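Side-chain contacts in RTX toxin RtxA (Vibrio vulnificus MO6-24/O, PDB 6IMP), which is a virulence toxin whose alpha/beta hydrolase domain probably acts as a hydrolytic effector, its substrate not being established: residues 156-161 with 189-194; 254-259 with 267-272. All coordinates share one frame; numbering follows the deposited sequence.

Interaction 1 of 2, residues 156-161 with 189-194; sequences TMFNYL and RYAAQN
F158 meets Y190 and A191 in an apolar helix-to-helix contact between two helices of the alpha/beta hydrolase fold, helix 147-164 and helix 180-192. The contact is small, 136 Å² in all, and no hydrogen bond crosses it, so within these segments the helices meet through side chains, without a polar bond. The backbones stay well apart: the closest CA atoms, those of F158 and A191, are 8.5 Å from each other. F158 spans the gap. With CG anti to its own N (chi1 -168°), its ring reaches away from helix 147-164, and CE2 comes to 3.9 Å from the CB of A191. CZ lies almost as near, so the methyl group sits against the far end of the ring, approaching it obliquely. Beside this pair, CD2 of F158 lies near the plane of the Y190 ring, at its edge, 4.4 Å from CE1, a loose approach. N159 adds a polar neighbour: its OD1 stands 4.0 Å from OH of Y190, with ND2 at much the same distance, which makes this proximity only. The amide and phenol planes are turned 79° against each other, and the two side chains cross nearly at right angles. On the sheet side, F158 also touches L103, and M157 packs on L131 and V133. Such lateral pairing of successive helices laid over a central beta-sheet is typical of the alpha/beta hydrolase fold; helix 180-192 here follows a probable nucleophile elbow of the GxSxG type.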
loop_
_atom_site.group_PDB
_atom_site.type_symbol
_atom_site.label_atom_id
_atom_site.label_comp_id
_atom_site.label_asym_id
_atom_site.label_seq_id
_atom_site.Cartn_x
_atom_site.Cartn_y
_atom_site.Cartn_z
ATOM N N THR A 156 -1.076 -9.848 -7.665
ATOM C CA THR A 156 0.075 -10.728 -7.672
ATOM C C THR A 156 0.443 -11.021 -6.241
ATOM O O THR A 156 0.492 -12.178 -5.822
ATOM C CB THR A 156 1.272 -10.072 -8.366
ATOM O OG1 THR A 156 0.924 -9.780 -9.717
ATOM C CG2 THR A 156 2.497 -10.992 -8.334
ATOM N N MET A 157 0.646 -9.949 -5.483
ATOM C CA MET A 157 1.086 -10.050 -4.110
ATOM C C MET A 157 0.090 -10.849 -3.311
ATOM O O MET A 157 0.472 -11.709 -2.536
ATOM C CB MET A 157 1.233 -8.671 -3.500
ATOM C CG MET A 157 2.459 -7.928 -3.962
ATOM S SD MET A 157 2.337 -6.251 -3.345
ATOM C CE MET A 157 3.071 -5.324 -4.683
ATOM N N PHE A 158 -1.190 -10.565 -3.495
ATOM C CA PHE A 158 -2.216 -11.379 -2.859
ATOM C C PHE A 158 -2.020 -12.841 -3.205
ATOM O O PHE A 158 -1.795 -13.667 -2.326
ATOM C CB PHE A 158 -3.616 -10.955 -3.273
ATOM C CG PHE A 158 -4.691 -11.566 -2.427
ATOM C CD1 PHE A 158 -4.686 -11.381 -1.046
ATOM C CD2 PHE A 158 -5.699 -12.323 -2.990
ATOM C CE1 PHE A 158 -5.671 -11.930 -0.249
ATOM C CE2 PHE A 158 -6.692 -12.874 -2.196
ATOM C CZ PHE A 158 -6.672 -12.685 -0.823
ATOM N N ASN A 159 -2.051 -13.142 -4.498
ATOM C CA ASN A 159 -2.002 -14.520 -4.966
ATOM C C ASN A 159 -0.788 -15.247 -4.413
ATOM O O ASN A 159 -0.894 -16.401 -4.030
ATOM C CB ASN A 159 -2.017 -14.583 -6.492
ATOM C CG ASN A 159 -3.378 -14.253 -7.076
ATOM O OD1 ASN A 159 -4.422 -14.674 -6.558
ATOM N ND2 ASN A 159 -3.376 -13.501 -8.165
ATOM N N TYR A 160 0.338 -14.549 -4.290
ATOM C CA TYR A 160 1.546 -15.144 -3.678
ATOM C C TYR A 160 1.311 -15.661 -2.252
ATOM O O TYR A 160 1.862 -16.694 -1.856
ATOM C CB TYR A 160 2.714 -14.151 -3.678
ATOM C CG TYR A 160 3.890 -14.622 -2.861
ATOM C CD1 TYR A 160 4.623 -15.732 -3.252
ATOM C CD2 TYR A 160 4.249 -13.982 -1.683
ATOM C CE1 TYR A 160 5.697 -16.195 -2.501
ATOM C CE2 TYR A 160 5.330 -14.422 -0.930
ATOM C CZ TYR A 160 6.053 -15.535 -1.342
ATOM O OH TYR A 160 7.130 -15.980 -0.603
ATOM N N LEU A 161 0.508 -14.933 -1.482
ATOM C CA LEU A 161 0.167 -15.353 -0.128
ATOM C C LEU A 161 -0.707 -16.585 -0.179
ATOM O O LEU A 161 -0.334 -17.636 0.342
ATOM C CB LEU A 161 -0.552 -14.234 0.629
ATOM C CG LEU A 161 0.255 -12.955 0.854
ATOM C CD1 LEU A 161 -0.598 -11.967 1.629
ATOM C CD2 LEU A 161 1.564 -13.228 1.587
ATOM N N ARG A 189 -11.703 -5.426 -2.627
ATOM C CA ARG A 189 -12.862 -5.667 -3.489
ATOM C C ARG A 189 -12.671 -6.949 -4.281
ATOM O O ARG A 189 -13.415 -7.921 -4.100
ATOM C CB ARG A 189 -13.079 -4.487 -4.448
ATOM C CG ARG A 189 -14.190 -4.693 -5.466
ATOM C CD ARG A 189 -14.666 -3.366 -6.034
ATOM N NE ARG A 189 -13.703 -2.774 -6.971
ATOM C CZ ARG A 189 -13.692 -1.492 -7.349
ATOM N NH1 ARG A 189 -14.573 -0.625 -6.860
ATOM N NH2 ARG A 189 -12.771 -1.063 -8.199
ATOM N N TYR A 190 -11.632 -6.964 -5.108
ATOM C CA TYR A 190 -11.334 -8.119 -5.934
ATOM C C TYR A 190 -11.344 -9.446 -5.145
ATOM O O TYR A 190 -11.823 -10.453 -5.656
ATOM C CB TYR A 190 -10.004 -7.920 -6.675
ATOM C CG TYR A 190 -9.331 -9.197 -7.114
ATOM C CD1 TYR A 190 -8.470 -9.860 -6.268
ATOM C CD2 TYR A 190 -9.554 -9.735 -8.369
ATOM C CE1 TYR A 190 -7.837 -11.031 -6.654
ATOM C CE2 TYR A 190 -8.937 -10.916 -8.764
ATOM C CZ TYR A 190 -8.074 -11.557 -7.900
ATOM O OH TYR A 190 -7.439 -12.723 -8.261
ATOM N N ALA A 191 -10.847 -9.441 -3.909
ATOM C CA ALA A 191 -10.693 -10.694 -3.143
ATOM C C ALA A 191 -12.033 -11.278 -2.717
ATOM O O ALA A 191 -12.238 -12.491 -2.785
ATOM C CB ALA A 191 -9.811 -10.480 -1.929
ATOM N N ALA A 192 -12.938 -10.410 -2.276
ATOM C CA ALA A 192 -14.284 -10.829 -1.879
ATOM C C ALA A 192 -15.124 -11.119 -3.112
ATOM O O ALA A 192 -15.962 -12.026 -3.121
ATOM C CB ALA A 192 -14.942 -9.752 -1.033
ATOM N N GLN A 193 -14.869 -10.344 -4.157
ATOM C CA GLN A 193 -15.507 -10.520 -5.462
ATOM C C GLN A 193 -15.075 -11.767 -6.232
ATOM O O GLN A 193 -15.662 -12.103 -7.252
ATOM C CB GLN A 193 -15.246 -9.280 -6.311
ATOM C CG GLN A 193 -16.278 -8.207 -6.053
ATOM C CD GLN A 193 -17.580 -8.518 -6.757
ATOM O OE1 GLN A 193 -17.642 -9.422 -7.600
ATOM N NE2 GLN A 193 -18.632 -7.780 -6.416
ATOM N N ASN A 194 -14.045 -12.433 -5.737
ATOM C CA ASN A 194 -13.505 -13.628 -6.355
ATOM C C ASN A 194 -13.516 -14.735 -5.311
ATOM O O ASN A 194 -12.733 -15.685 -5.376
ATOM C CB ASN A 194 -12.074 -13.332 -6.825
ATOM C CG ASN A 194 -11.404 -14.519 -7.481
ATOM O OD1 ASN A 194 -10.197 -14.717 -7.341
ATOM N ND2 ASN A 194 -12.179 -15.315 -8.197
#

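Interaction 2 of 2, residues 254-259 with 267-272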
loop_
_atom_site.group_PDB
_atom_site.type_symbol
_atom_site.label_atom_id
_atom_site.label_comp_id
_atom_site.label_asym_id
_atom_site.label_seq_id
_atom_site.Cartn_x
_atom_site.Cartn_y
_atom_site.Cartn_z
ATOM N N LEU A 254 -9.756 2.648 9.966
ATOM C CA LEU A 254 -9.288 3.817 9.256
ATOM C C LEU A 254 -8.606 4.786 10.228
ATOM O O LEU A 254 -9.267 5.481 11.006
ATOM C CB LEU A 254 -10.459 4.480 8.529
ATOM C CG LEU A 254 -10.235 5.867 7.907
ATOM C CD1 LEU A 254 -9.134 5.844 6.859
ATOM C CD2 LEU A 254 -11.534 6.380 7.302
ATOM N N LEU A 255 -7.280 4.826 10.178
ATOM C CA LEU A 255 -6.517 5.747 11.006
ATOM C C LEU A 255 -5.942 6.864 10.157
ATOM O O LEU A 255 -5.148 6.620 9.256
ATOM C CB LEU A 255 -5.406 4.997 11.733
ATOM C CG LEU A 255 -5.831 3.694 12.431
ATOM C CD1 LEU A 255 -4.707 3.197 13.318
ATOM C CD2 LEU A 255 -7.088 3.856 13.259
ATOM N N THR A 256 -6.357 8.087 10.442
ATOM C CA THR A 256 -5.911 9.247 9.675
ATOM C C THR A 256 -4.895 10.082 10.439
ATOM O O THR A 256 -4.894 10.090 11.659
ATOM C CB THR A 256 -7.089 10.160 9.316
ATOM O OG1 THR A 256 -7.582 10.803 10.496
ATOM C CG2 THR A 256 -8.199 9.359 8.685
ATOM N N ASP A 257 -4.086 10.836 9.700
ATOM C CA ASP A 257 -3.029 11.680 10.288
ATOM C C ASP A 257 -3.582 13.051 10.690
ATOM O O ASP A 257 -4.750 13.338 10.451
ATOM C CB ASP A 257 -1.842 11.829 9.324
ATOM C CG ASP A 257 -2.261 12.278 7.935
ATOM O OD1 ASP A 257 -3.179 11.652 7.348
ATOM O OD2 ASP A 257 -1.654 13.236 7.421
ATOM N N ASN A 258 -2.757 13.874 11.341
ATOM C CA ASN A 258 -3.233 15.138 11.936
ATOM C C ASN A 258 -2.938 16.349 11.048
ATOM O O ASN A 258 -3.066 17.497 11.482
ATOM C CB ASN A 258 -2.651 15.345 13.350
ATOM C CG ASN A 258 -1.149 15.654 13.351
ATOM O OD1 ASN A 258 -0.519 15.845 12.298
ATOM N ND2 ASN A 258 -0.569 15.712 14.549
ATOM N N GLU A 259 -2.543 16.076 9.808
ATOM C CA GLU A 259 -2.142 17.106 8.854
ATOM C C GLU A 259 -3.202 17.143 7.754
ATOM O O GLU A 259 -4.165 16.348 7.784
ATOM C CB GLU A 259 -0.798 16.729 8.192
ATOM C CG GLU A 259 0.388 16.643 9.154
ATOM C CD GLU A 259 1.696 16.249 8.476
ATOM O OE1 GLU A 259 1.684 15.884 7.286
ATOM O OE2 GLU A 259 2.749 16.291 9.142
ATOM N N LYS A 267 -13.440 13.369 6.309
ATOM C CA LYS A 267 -14.615 13.542 5.446
ATOM C C LYS A 267 -14.962 12.199 4.782
ATOM O O LYS A 267 -16.112 11.722 4.841
ATOM C CB LYS A 267 -14.359 14.627 4.394
ATOM C CG LYS A 267 -14.053 15.991 4.999
ATOM C CD LYS A 267 -13.940 17.094 3.957
ATOM C CE LYS A 267 -13.330 18.350 4.574
ATOM N NZ LYS A 267 -13.423 19.561 3.706
ATOM N N LEU A 268 -13.940 11.571 4.204
ATOM C CA LEU A 268 -14.063 10.217 3.684
ATOM C C LEU A 268 -14.714 9.319 4.717
ATOM O O LEU A 268 -15.703 8.653 4.427
ATOM C CB LEU A 268 -12.692 9.669 3.300
ATOM C CG LEU A 268 -12.611 8.226 2.787
ATOM C CD1 LEU A 268 -13.630 7.952 1.692
ATOM C CD2 LEU A 268 -11.203 7.924 2.288
ATOM N N ARG A 269 -14.176 9.342 5.935
ATOM C CA ARG A 269 -14.714 8.544 7.045
ATOM C C ARG A 269 -16.222 8.712 7.165
ATOM O O ARG A 269 -16.962 7.727 7.293
ATOM C CB ARG A 269 -14.050 8.931 8.373
ATOM C CG ARG A 269 -14.901 8.647 9.609
ATOM C CD ARG A 269 -14.073 8.685 10.876
ATOM N NE ARG A 269 -13.363 7.426 11.066
ATOM C CZ ARG A 269 -12.049 7.287 11.239
ATOM N NH1 ARG A 269 -11.551 6.074 11.378
ATOM N NH2 ARG A 269 -11.233 8.333 11.287
ATOM N N ALA A 270 -16.665 9.965 7.161
ATOM C CA ALA A 270 -18.088 10.269 7.188
ATOM C C ALA A 270 -18.799 9.556 6.033
ATOM O O ALA A 270 -19.549 8.607 6.263
ATOM C CB ALA A 270 -18.322 11.773 7.136
ATOM N N LYS A 271 -18.483 9.941 4.796
ATOM C CA LYS A 271 -19.094 9.309 3.609
ATOM C C LYS A 271 -19.201 7.777 3.725
ATOM O O LYS A 271 -20.136 7.175 3.200
ATOM C CB LYS A 271 -18.319 9.661 2.332
ATOM C CG LYS A 271 -18.270 11.145 2.013
ATOM C CD LYS A 271 -18.225 11.412 0.513
ATOM C CE LYS A 271 -18.401 12.896 0.207
ATOM N NZ LYS A 271 -17.536 13.357 -0.915
ATOM N N LEU A 272 -18.235 7.156 4.392
ATOM C CA LEU A 272 -18.159 5.699 4.423
ATOM C C LEU A 272 -19.119 5.090 5.472
ATOM O O LEU A 272 -19.809 4.105 5.190
ATOM C CB LEU A 272 -16.704 5.222 4.629
ATOM C CG LEU A 272 -15.660 5.463 3.513
ATOM C CD1 LEU A 272 -14.452 4.558 3.697
ATOM C CD2 LEU A 272 -16.217 5.248 2.113
#
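In the beta-alpha-beta unit of strand 252-256, helix 260-274 and strand 282-283, the helix packs on the strand before it through R269 and L254. The arginine chain is extended from the backbone through CD, then turned by the CG-CD torsion (chi3 -81°), bringing the guanidinium over the leucine side chain. CD2 of L254 lies 4.0 Å from the guanidinium plane, over its centre, and also packs 3.7 Å from R269 CB, so one leucine supports both the aliphatic stem and a face of the charged group. NH1 of R269 points to the backbone O of L254 in a modelled hydrogen bond, but the 2.4 Å between these two atoms is doubtfully short. CG2 of T256 touches more loosely, 4.1 Å from R269 NH2. Elsewhere, NH1 also bonds to the backbone O of T280, while E266 forms a salt bridge with NH2 and accepts a hydrogen bond from OG1 of T256. Through that bond to T256, the acid links helix and strand. A helix resting on the strand that precedes it is characteristic of the beta-alpha-beta crossover.

Interactions 1 and 2 follow one another along the chain, the first closing before the second begins, and their centres lie about 25 Å apart, with nearest atoms about 11 Å from each other. The mixed central sheet is what they share. Interaction 1 joins two helices that connect strands 129-133, 172-177 and 200-204 in succession, whereas interaction 2 joins strand 252-256 to the helix leading to the outermost strand 282-283. Strand 200-204 separates strand 172-177 from 252-256 in the sheet. Interaction 1 thus belongs to the helical layer over the middle strands and interaction 2 to the crossover to the edge strand, all three helices being connections of one sheet.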